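Long-range contacts in MmoQ Response regulator (Methylococcus capsulatus, PDB 3LJX), which is a response regulator whose full-length form probably makes cyclic di-GMP from two GTP molecules, this chain being the piece that holds its HDOD domain: residues E102-A107 with G145-A150; S158-K163 with E175-D180; L15-R20 with D46-G51. One frame throughout, in Å; residues are numbered along the deposited sequence.

Contact 1 (E102-A107 with G145-A150); sequences EAFDYA and GRLALA
Phe104 and Ala150 make the one CH-pi contact between residues 102-107 and 145-150. Ala150 CB stands over one face of the Phe104 ring, 4.1 Å from its centroid and 24° off the ring normal. The methyl is nonetheless shifted toward the rim, where its nearest ring atom is Phe104 CG at 3.8 Å. Arg146 O lies over the same face and accepts the helical bond from Ala150 N. The CB of Phe104 points toward helix 144-152, and chi1 -169° sets CG anti to the backbone N.

Most of the remaining contacts are apolar. At the far end of the ring, Phe104 CE1 meets Arg146 CB at 4.0 Å; the rest of the arginine leads away, so its aliphatic root does the touching and its guanidinium does not. Leu147 uses its CD2 branch twice, reaching Phe104 CE2 at 4.2 Å and, more closely, Tyr106 CE2 at 3.8 Å. Within segment 102-107 the two rings brace each other: Phe104 CD2 sits 3.6 Å above the plane of Tyr106, over the centre, while Tyr106 CD2 lies in the plane of Phe104 at its edge.

The polar end of Tyr106 is engaged beside the interface rather than across it. Tyr106 OH is hydrogen-bonded to Cys101 N, and the same oxygen approaches Ala150 CB to 3.8 Å.

The contact thus joins the entry to helix 106-125, where Asp105 caps Ala108 N, to one flank of helix 144-152. Helix 181-191 packs on that second helix through Leu184 and Leu188 against Ala148, while Tyr157 of helix 154-163 touches Ala150. No strand takes part, in keeping with the all-helical make-up of this HDOD region.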
loop_
_atom_site.group_PDB
_atom_site.type_symbol
_atom_site.label_atom_id
_atom_site.label_comp_id
_atom_site.label_asym_id
_atom_site.label_seq_id
_atom_site.Cartn_x
_atom_site.Cartn_y
_atom_site.Cartn_z
ATOM N N GLU A 102 -5.160 19.841 0.140
ATOM C CA GLU A 102 -5.698 20.400 1.377
ATOM C C GLU A 102 -6.667 19.456 2.112
ATOM O O GLU A 102 -6.514 19.203 3.318
ATOM C CB GLU A 102 -6.364 21.752 1.079
ATOM C CG GLU A 102 -6.834 22.517 2.306
ATOM C CD GLU A 102 -7.240 23.950 1.983
ATOM O OE1 GLU A 102 -6.840 24.467 0.911
ATOM O OE2 GLU A 102 -7.953 24.564 2.809
ATOM N N ALA A 103 -7.650 18.926 1.384
ATOM C CA ALA A 103 -8.690 18.101 1.998
ATOM C C ALA A 103 -8.287 16.640 2.299
ATOM O O ALA A 103 -9.025 15.923 2.964
ATOM C CB ALA A 103 -9.976 18.151 1.161
ATOM N N PHE A 104 -7.124 16.204 1.824
ATOM C CA PHE A 104 -6.678 14.827 2.056
ATOM C C PHE A 104 -5.992 14.668 3.414
ATOM O O PHE A 104 -5.036 15.381 3.740
ATOM C CB PHE A 104 -5.739 14.360 0.942
ATOM C CG PHE A 104 -5.436 12.875 0.965
ATOM C CD1 PHE A 104 -6.427 11.941 0.643
ATOM C CD2 PHE A 104 -4.156 12.414 1.259
ATOM C CE1 PHE A 104 -6.153 10.571 0.643
ATOM C CE2 PHE A 104 -3.869 11.051 1.254
ATOM C CZ PHE A 104 -4.873 10.127 0.943
ATOM N N ASP A 105 -6.475 13.707 4.192
ATOM C CA ASP A 105 -5.930 13.452 5.516
ATOM C C ASP A 105 -4.688 12.565 5.415
ATOM O O ASP A 105 -4.784 11.345 5.504
ATOM C CB ASP A 105 -6.996 12.795 6.398
ATOM C CG ASP A 105 -6.601 12.765 7.865
ATOM O OD1 ASP A 105 -5.394 12.915 8.166
ATOM O OD2 ASP A 105 -7.496 12.576 8.722
ATOM N N TYR A 106 -3.525 13.182 5.235
ATOM C CA TYR A 106 -2.294 12.432 5.023
ATOM C C TYR A 106 -1.898 11.599 6.246
ATOM O O TYR A 106 -1.512 10.433 6.117
ATOM C CB TYR A 106 -1.157 13.362 4.620
ATOM C CG TYR A 106 -1.278 13.954 3.215
ATOM C CD1 TYR A 106 -2.047 15.089 2.977
ATOM C CD2 TYR A 106 -0.583 13.392 2.140
ATOM C CE1 TYR A 106 -2.131 15.642 1.691
ATOM C CE2 TYR A 106 -0.661 13.928 0.864
ATOM C CZ TYR A 106 -1.431 15.054 0.636
ATOM O OH TYR A 106 -1.516 15.579 -0.646
ATOM N N ALA A 107 -1.986 12.192 7.434
ATOM C CA ALA A 107 -1.649 11.442 8.633
ATOM C C ALA A 107 -2.537 10.203 8.708
ATOM O O ALA A 107 -2.061 9.108 9.013
ATOM C CB ALA A 107 -1.807 12.299 9.892
ATOM N N GLY A 145 -3.242 4.448 -4.704
ATOM C CA GLY A 145 -3.929 5.296 -5.659
ATOM C C GLY A 145 -4.533 6.563 -5.053
ATOM O O GLY A 145 -4.667 7.577 -5.740
ATOM N N ARG A 146 -4.899 6.522 -3.775
ATOM C CA ARG A 146 -5.440 7.713 -3.109
ATOM C C ARG A 146 -4.361 8.776 -2.969
ATOM O O ARG A 146 -4.572 9.939 -3.328
ATOM C CB ARG A 146 -5.985 7.387 -1.722
ATOM C CG ARG A 146 -7.184 6.453 -1.689
ATOM C CD ARG A 146 -7.715 6.397 -0.267
ATOM N NE ARG A 146 -8.793 5.428 -0.118
ATOM C CZ ARG A 146 -10.092 5.709 -0.219
ATOM N NH1 ARG A 146 -10.512 6.951 -0.474
ATOM N NH2 ARG A 146 -10.981 4.737 -0.057
ATOM N N LEU A 147 -3.209 8.368 -2.438
ATOM C CA LEU A 147 -2.038 9.240 -2.336
ATOM C C LEU A 147 -1.706 9.859 -3.704
ATOM O O LEU A 147 -1.424 11.050 -3.806
ATOM C CB LEU A 147 -0.833 8.430 -1.861
ATOM C CG LEU A 147 0.125 8.967 -0.794
ATOM C CD1 LEU A 147 1.540 8.750 -1.245
ATOM C CD2 LEU A 147 -0.118 10.432 -0.415
ATOM N N ALA A 148 -1.732 9.035 -4.750
ATOM C CA ALA A 148 -1.373 9.491 -6.088
ATOM C C ALA A 148 -2.308 10.573 -6.633
ATOM O O ALA A 148 -1.852 11.537 -7.226
ATOM C CB ALA A 148 -1.299 8.315 -7.051
ATOM N N LEU A 149 -3.613 10.423 -6.439
ATOM C CA LEU A 149 -4.527 11.441 -6.932
ATOM C C LEU A 149 -4.340 12.739 -6.156
ATOM O O LEU A 149 -4.355 13.824 -6.741
ATOM C CB LEU A 149 -5.971 10.981 -6.785
ATOM C CG LEU A 149 -6.458 9.972 -7.805
ATOM C CD1 LEU A 149 -7.925 9.597 -7.499
ATOM C CD2 LEU A 149 -6.298 10.559 -9.192
ATOM N N ALA A 150 -4.192 12.620 -4.832
ATOM C CA ALA A 150 -4.021 13.781 -3.965
ATOM C C ALA A 150 -2.744 14.526 -4.356
ATOM O O ALA A 150 -2.693 15.746 -4.332
ATOM C CB ALA A 150 -3.958 13.350 -2.496
#

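Contact 2 (S158-K163 with E175-D180); sequences SECLRK and ERFATD
Arg176 and Glu159 cross at about a right angle, and their flat ends are also strongly turned, the guanidinium and carboxylate planes standing 74° apart. Arg176 NH2 donates to Glu159 OE1 at 3.0 Å, giving a hydrogen-bonded salt bridge. The acceptor is met nearly along its C-O axis, near the guanidinium edge but tilted 23° out of that plane. A single N-H and a single oxygen therefore carry the bridge, not the paired, coplanar form. The Glu159 chain runs extended beyond CG to get there, whereas that of Arg176 bends at chi2 and chi3.

Lys163 comes at Arg176 differently, tip to tip, its NZ stopping 3.9 Å from Arg176 NH2. These are like charges, and the pair is probably tolerated because acidic groups lie close by. Besides Glu159 there is Glu175, whose OE2 lies in the guanidinium plane at its edge, a long 3.9 Å from Arg176 NH1. Glu159, Arg176 and Glu175 thus make up a small salt-bridge network, its Glu175 link long, on the exposed side of the contact.

Beneath the charges the meeting is apolar. Cys160 SG touches the aliphatic part of the arginine, 3.7 Å from Arg176 CG. The same sulfur approaches Phe177 CE2 at 4.0 Å, an oblique sulfur-aromatic contact. Arg176 CB, for its part, covers one face of the Phe177 ring, 3.7 Å above the centre, so arginine stem, sulfur and ring hold together as one cluster.

The contact ties the second half of helix 154-163 to the last turn of helix 166-177, two successive helices of the HDOD region joined by a short connection. Leu169 and Leu172 extend the apolar seam alongside Cys160, and the Phe177 ring stacks with that of Trp153, just ahead of helix 154-163.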
loop_
_atom_site.group_PDB
_atom_site.type_symbol
_atom_site.label_atom_id
_atom_site.label_comp_id
_atom_site.label_asym_id
_atom_site.label_seq_id
_atom_site.Cartn_x
_atom_site.Cartn_y
_atom_site.Cartn_z
ATOM N N SER A 158 -9.189 17.942 -3.866
ATOM C CA SER A 158 -9.862 18.559 -2.704
ATOM C C SER A 158 -11.342 18.822 -2.969
ATOM O O SER A 158 -12.179 18.571 -2.107
ATOM C CB SER A 158 -9.182 19.851 -2.260
ATOM O OG SER A 158 -8.011 19.579 -1.512
ATOM N N GLU A 159 -11.671 19.313 -4.160
ATOM C CA GLU A 159 -13.076 19.426 -4.544
ATOM C C GLU A 159 -13.792 18.074 -4.410
ATOM O O GLU A 159 -14.826 17.973 -3.746
ATOM C CB GLU A 159 -13.231 19.940 -5.973
ATOM C CG GLU A 159 -12.766 21.361 -6.207
ATOM C CD GLU A 159 -12.934 21.788 -7.669
ATOM O OE1 GLU A 159 -13.748 21.153 -8.384
ATOM O OE2 GLU A 159 -12.256 22.753 -8.102
ATOM N N CYS A 160 -13.254 17.036 -5.045
ATOM C CA CYS A 160 -13.897 15.727 -4.978
ATOM C C CYS A 160 -14.081 15.273 -3.530
ATOM O O CYS A 160 -15.152 14.822 -3.139
ATOM C CB CYS A 160 -13.088 14.691 -5.748
ATOM S SG CYS A 160 -12.893 15.072 -7.499
ATOM N N LEU A 161 -13.034 15.415 -2.730
ATOM C CA LEU A 161 -13.064 14.927 -1.359
ATOM C C LEU A 161 -14.095 15.660 -0.507
ATOM O O LEU A 161 -14.700 15.074 0.384
ATOM C CB LEU A 161 -11.673 15.029 -0.727
ATOM C CG LEU A 161 -10.650 14.025 -1.274
ATOM C CD1 LEU A 161 -9.319 14.199 -0.573
ATOM C CD2 LEU A 161 -11.147 12.596 -1.120
ATOM N N ARG A 162 -14.305 16.942 -0.782
ATOM C CA ARG A 162 -15.282 17.709 -0.013
ATOM C C ARG A 162 -16.727 17.371 -0.381
ATOM O O ARG A 162 -17.612 17.458 0.464
ATOM C CB ARG A 162 -15.014 19.210 -0.136
ATOM C CG ARG A 162 -13.717 19.610 0.533
ATOM C CD ARG A 162 -13.360 21.049 0.282
ATOM N NE ARG A 162 -12.242 21.448 1.133
ATOM C CZ ARG A 162 -11.084 21.926 0.682
ATOM N NH1 ARG A 162 -10.879 22.077 -0.624
ATOM N NH2 ARG A 162 -10.133 22.259 1.546
ATOM N N LYS A 163 -16.963 16.958 -1.624
ATOM C CA LYS A 163 -18.331 16.714 -2.067
ATOM C C LYS A 163 -18.780 15.256 -2.117
ATOM O O LYS A 163 -19.973 14.991 -2.256
ATOM C CB LYS A 163 -18.615 17.401 -3.404
ATOM C CG LYS A 163 -17.584 17.169 -4.459
ATOM C CD LYS A 163 -17.840 18.064 -5.666
ATOM C CE LYS A 163 -19.118 17.673 -6.404
ATOM N NZ LYS A 163 -19.133 18.203 -7.809
ATOM N N GLU A 175 -15.008 10.941 -13.518
ATOM C CA GLU A 175 -15.407 12.112 -14.279
ATOM C C GLU A 175 -14.251 13.107 -14.425
ATOM O O GLU A 175 -13.958 13.590 -15.529
ATOM C CB GLU A 175 -16.583 12.772 -13.568
ATOM C CG GLU A 175 -17.405 13.709 -14.398
ATOM C CD GLU A 175 -18.690 14.097 -13.677
ATOM O OE1 GLU A 175 -19.673 13.328 -13.753
ATOM O OE2 GLU A 175 -18.709 15.161 -13.015
ATOM N N ARG A 176 -13.590 13.405 -13.309
ATOM C CA ARG A 176 -12.539 14.422 -13.300
ATOM C C ARG A 176 -11.232 13.943 -13.941
ATOM O O ARG A 176 -10.555 14.696 -14.650
ATOM C CB ARG A 176 -12.284 14.896 -11.865
ATOM C CG ARG A 176 -13.533 15.382 -11.126
ATOM C CD ARG A 176 -14.007 16.717 -11.671
ATOM N NE ARG A 176 -14.243 17.686 -10.606
ATOM C CZ ARG A 176 -15.450 18.085 -10.224
ATOM N NH1 ARG A 176 -16.528 17.609 -10.839
ATOM N NH2 ARG A 176 -15.583 18.962 -9.236
ATOM N N PHE A 177 -10.899 12.675 -13.714
ATOM C CA PHE A 177 -9.559 12.175 -13.993
ATOM C C PHE A 177 -9.513 10.986 -14.955
ATOM O O PHE A 177 -8.434 10.526 -15.317
ATOM C CB PHE A 177 -8.889 11.750 -12.678
ATOM C CG PHE A 177 -8.971 12.778 -11.579
ATOM C CD1 PHE A 177 -8.329 14.000 -11.699
ATOM C CD2 PHE A 177 -9.647 12.503 -10.409
ATOM C CE1 PHE A 177 -8.385 14.939 -10.675
ATOM C CE2 PHE A 177 -9.704 13.438 -9.385
ATOM C CZ PHE A 177 -9.074 14.654 -9.522
ATOM N N ALA A 178 -10.676 10.480 -15.351
ATOM C CA ALA A 178 -10.766 9.244 -16.135
ATOM C C ALA A 178 -10.042 8.087 -15.459
ATOM O O ALA A 178 -9.508 7.210 -16.132
ATOM C CB ALA A 178 -10.230 9.431 -17.530
ATOM N N THR A 179 -10.019 8.095 -14.131
ATOM C CA THR A 179 -9.559 6.947 -13.371
ATOM C C THR A 179 -10.069 7.144 -11.955
ATOM O O THR A 179 -10.560 8.222 -11.624
ATOM C CB THR A 179 -8.021 6.818 -13.399
ATOM O OG1 THR A 179 -7.628 5.617 -12.732
ATOM C CG2 THR A 179 -7.377 7.990 -12.726
ATOM N N ASP A 180 -9.993 6.115 -11.121
ATOM C CA ASP A 180 -10.401 6.285 -9.734
ATOM C C ASP A 180 -9.305 5.723 -8.858
ATOM O O ASP A 180 -8.404 5.055 -9.366
ATOM C CB ASP A 180 -11.730 5.575 -9.472
ATOM C CG ASP A 180 -11.626 4.073 -9.650
ATOM O OD1 ASP A 180 -10.832 3.421 -8.910
ATOM O OD2 ASP A 180 -12.331 3.560 -10.542
#

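Contact 3 (L15-R20 with D46-G51); sequences LPTASR and DPALTG
Asp46 receives Thr17 at the start of helix 47-58. Thr17 OG1 donates to Asp46 OD2 at 2.7 Å, from above the carboxylate plane. Leu49 N reaches the same oxygen from the opposite face, also at 2.7 Å, which makes Asp46 the N-cap of the helix. Chi1 of Asp46, 179°, sets CG anti to the backbone N. Its other oxygen, Asp46 OD1, accepts from two waters: one also bonds Pro16 O and Ala48 N, the other takes the N-H of Ala18. An alanine in place of Asp46 would probably leave Thr17 OG1 and Leu49 N without their shared acceptor and let both waters shift.

Ala48 follows as the chief apolar partner. Its CB packs on Leu15 CB at 3.7 Å and lies closely against two carbonyls, with Pro16 O at 3.1 Å. Further on, Thr50 OG1 donates back to Asp46 O at 2.8 Å, within the first turn of the helix.

The loop leading into helix 19-29 is thereby fixed to the head of helix 47-58. Helix 106-125 flanks the site, Tyr109 and Trp110 touching Pro47, and Leu140 of helix 132-141 packs on Thr50.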
loop_
_atom_site.group_PDB
_atom_site.type_symbol
_atom_site.label_atom_id
_atom_site.label_comp_id
_atom_site.label_asym_id
_atom_site.label_seq_id
_atom_site.Cartn_x
_atom_site.Cartn_y
_atom_site.Cartn_z
ATOM N N LEU A 15 5.613 10.885 -5.102
ATOM C CA LEU A 15 4.733 10.631 -3.956
ATOM C C LEU A 15 5.443 11.027 -2.647
ATOM O O LEU A 15 6.610 10.685 -2.434
ATOM C CB LEU A 15 4.274 9.170 -3.919
ATOM C CG LEU A 15 3.548 8.620 -5.166
ATOM C CD1 LEU A 15 3.372 7.109 -5.055
ATOM C CD2 LEU A 15 2.191 9.294 -5.398
ATOM N N PRO A 16 4.742 11.760 -1.768
ATOM C CA PRO A 16 5.401 12.237 -0.550
ATOM C C PRO A 16 5.592 11.144 0.494
ATOM O O PRO A 16 4.983 10.061 0.426
ATOM C CB PRO A 16 4.424 13.290 -0.027
ATOM C CG PRO A 16 3.082 12.779 -0.494
ATOM C CD PRO A 16 3.333 12.194 -1.843
ATOM N N THR A 17 6.459 11.448 1.453
ATOM C CA THR A 17 6.669 10.635 2.640
ATOM C C THR A 17 6.416 11.542 3.847
ATOM O O THR A 17 6.641 12.749 3.759
ATOM C CB THR A 17 8.111 10.139 2.680
ATOM O OG1 THR A 17 8.345 9.267 1.569
ATOM C CG2 THR A 17 8.407 9.402 3.996
ATOM N N ALA A 18 5.941 10.985 4.961
ATOM C CA ALA A 18 5.750 11.782 6.183
ATOM C C ALA A 18 7.073 12.393 6.672
ATOM O O ALA A 18 8.124 11.747 6.630
ATOM C CB ALA A 18 5.098 10.943 7.297
ATOM N N SER A 19 7.017 13.641 7.129
ATOM C CA SER A 19 8.211 14.338 7.619
ATOM C C SER A 19 8.961 13.550 8.681
ATOM O O SER A 19 10.173 13.378 8.584
ATOM C CB SER A 19 7.851 15.720 8.164
ATOM O OG SER A 19 7.493 16.582 7.101
ATOM N N ARG A 20 8.239 13.064 9.685
ATOM C CA ARG A 20 8.860 12.319 10.780
ATOM C C ARG A 20 9.495 11.010 10.298
ATOM O O ARG A 20 10.588 10.634 10.716
ATOM C CB ARG A 20 7.832 12.019 11.873
ATOM C CG ARG A 20 8.394 11.198 13.028
ATOM C CD ARG A 20 7.298 10.737 13.982
ATOM N NE ARG A 20 6.339 9.847 13.328
ATOM C CZ ARG A 20 5.307 9.275 13.943
ATOM N NH1 ARG A 20 5.092 9.497 15.235
ATOM N NH2 ARG A 20 4.486 8.478 13.268
ATOM N N ASP A 46 6.864 3.272 4.893
ATOM C CA ASP A 46 6.508 4.352 3.969
ATOM C C ASP A 46 6.085 3.844 2.586
ATOM O O ASP A 46 6.897 3.282 1.844
ATOM C CB ASP A 46 7.655 5.352 3.823
ATOM C CG ASP A 46 7.315 6.471 2.860
ATOM O OD1 ASP A 46 6.338 7.207 3.128
ATOM O OD2 ASP A 46 8.016 6.612 1.833
ATOM N N PRO A 47 4.805 4.043 2.239
ATOM C CA PRO A 47 4.282 3.610 0.938
ATOM C C PRO A 47 5.051 4.224 -0.242
ATOM O O PRO A 47 5.400 3.478 -1.162
ATOM C CB PRO A 47 2.831 4.101 0.958
ATOM C CG PRO A 47 2.472 4.192 2.426
ATOM C CD PRO A 47 3.753 4.571 3.131
ATOM N N ALA A 48 5.329 5.531 -0.222
ATOM C CA ALA A 48 6.038 6.159 -1.348
ATOM C C ALA A 48 7.400 5.504 -1.621
ATOM O O ALA A 48 7.648 5.000 -2.725
ATOM C CB ALA A 48 6.208 7.678 -1.135
ATOM N N LEU A 49 8.281 5.505 -0.621
ATOM C CA LEU A 49 9.644 5.010 -0.832
ATOM C C LEU A 49 9.648 3.515 -1.133
ATOM O O LEU A 49 10.463 3.033 -1.924
ATOM C CB LEU A 49 10.548 5.324 0.366
ATOM C CG LEU A 49 12.033 4.983 0.176
ATOM C CD1 LEU A 49 12.627 5.598 -1.115
ATOM C CD2 LEU A 49 12.810 5.424 1.385
ATOM N N THR A 50 8.720 2.788 -0.514
ATOM C CA THR A 50 8.581 1.354 -0.769
ATOM C C THR A 50 8.216 1.040 -2.222
ATOM O O THR A 50 8.804 0.150 -2.849
ATOM C CB THR A 50 7.550 0.737 0.157
ATOM O OG1 THR A 50 8.049 0.795 1.503
ATOM C CG2 THR A 50 7.313 -0.691 -0.240
ATOM N N GLY A 51 7.246 1.778 -2.752
ATOM C CA GLY A 51 6.908 1.686 -4.164
ATOM C C GLY A 51 8.084 1.949 -5.102
ATOM O O GLY A 51 8.336 1.147 -6.007
HETATM O O HOH W 1 4.350 7.591 1.610
HETATM O O HOH W 2 5.402 8.366 5.303
#

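How the contacts relate
Contact 1 lies between the other two: its centre is about 11 Å from that of contact 2 and about 12 Å from that of contact 3. Contacts 2 and 3 stay apart, with nearest atoms about 12 Å from each other. Toward contact 2, Ser158 OG lies 3.0 Å from Ala103 N, a probable hydrogen bond, and Phe104 packs on Leu161. Toward contact 3, Leu147 CD1 meets Leu15 CB at 3.8 Å, while Pro16 touches both Leu147 and Tyr106. All six segments belong to the HDOD range; the predicted cyclase activity would reside in the GGDEF domain of the full-length protein, not in this piece.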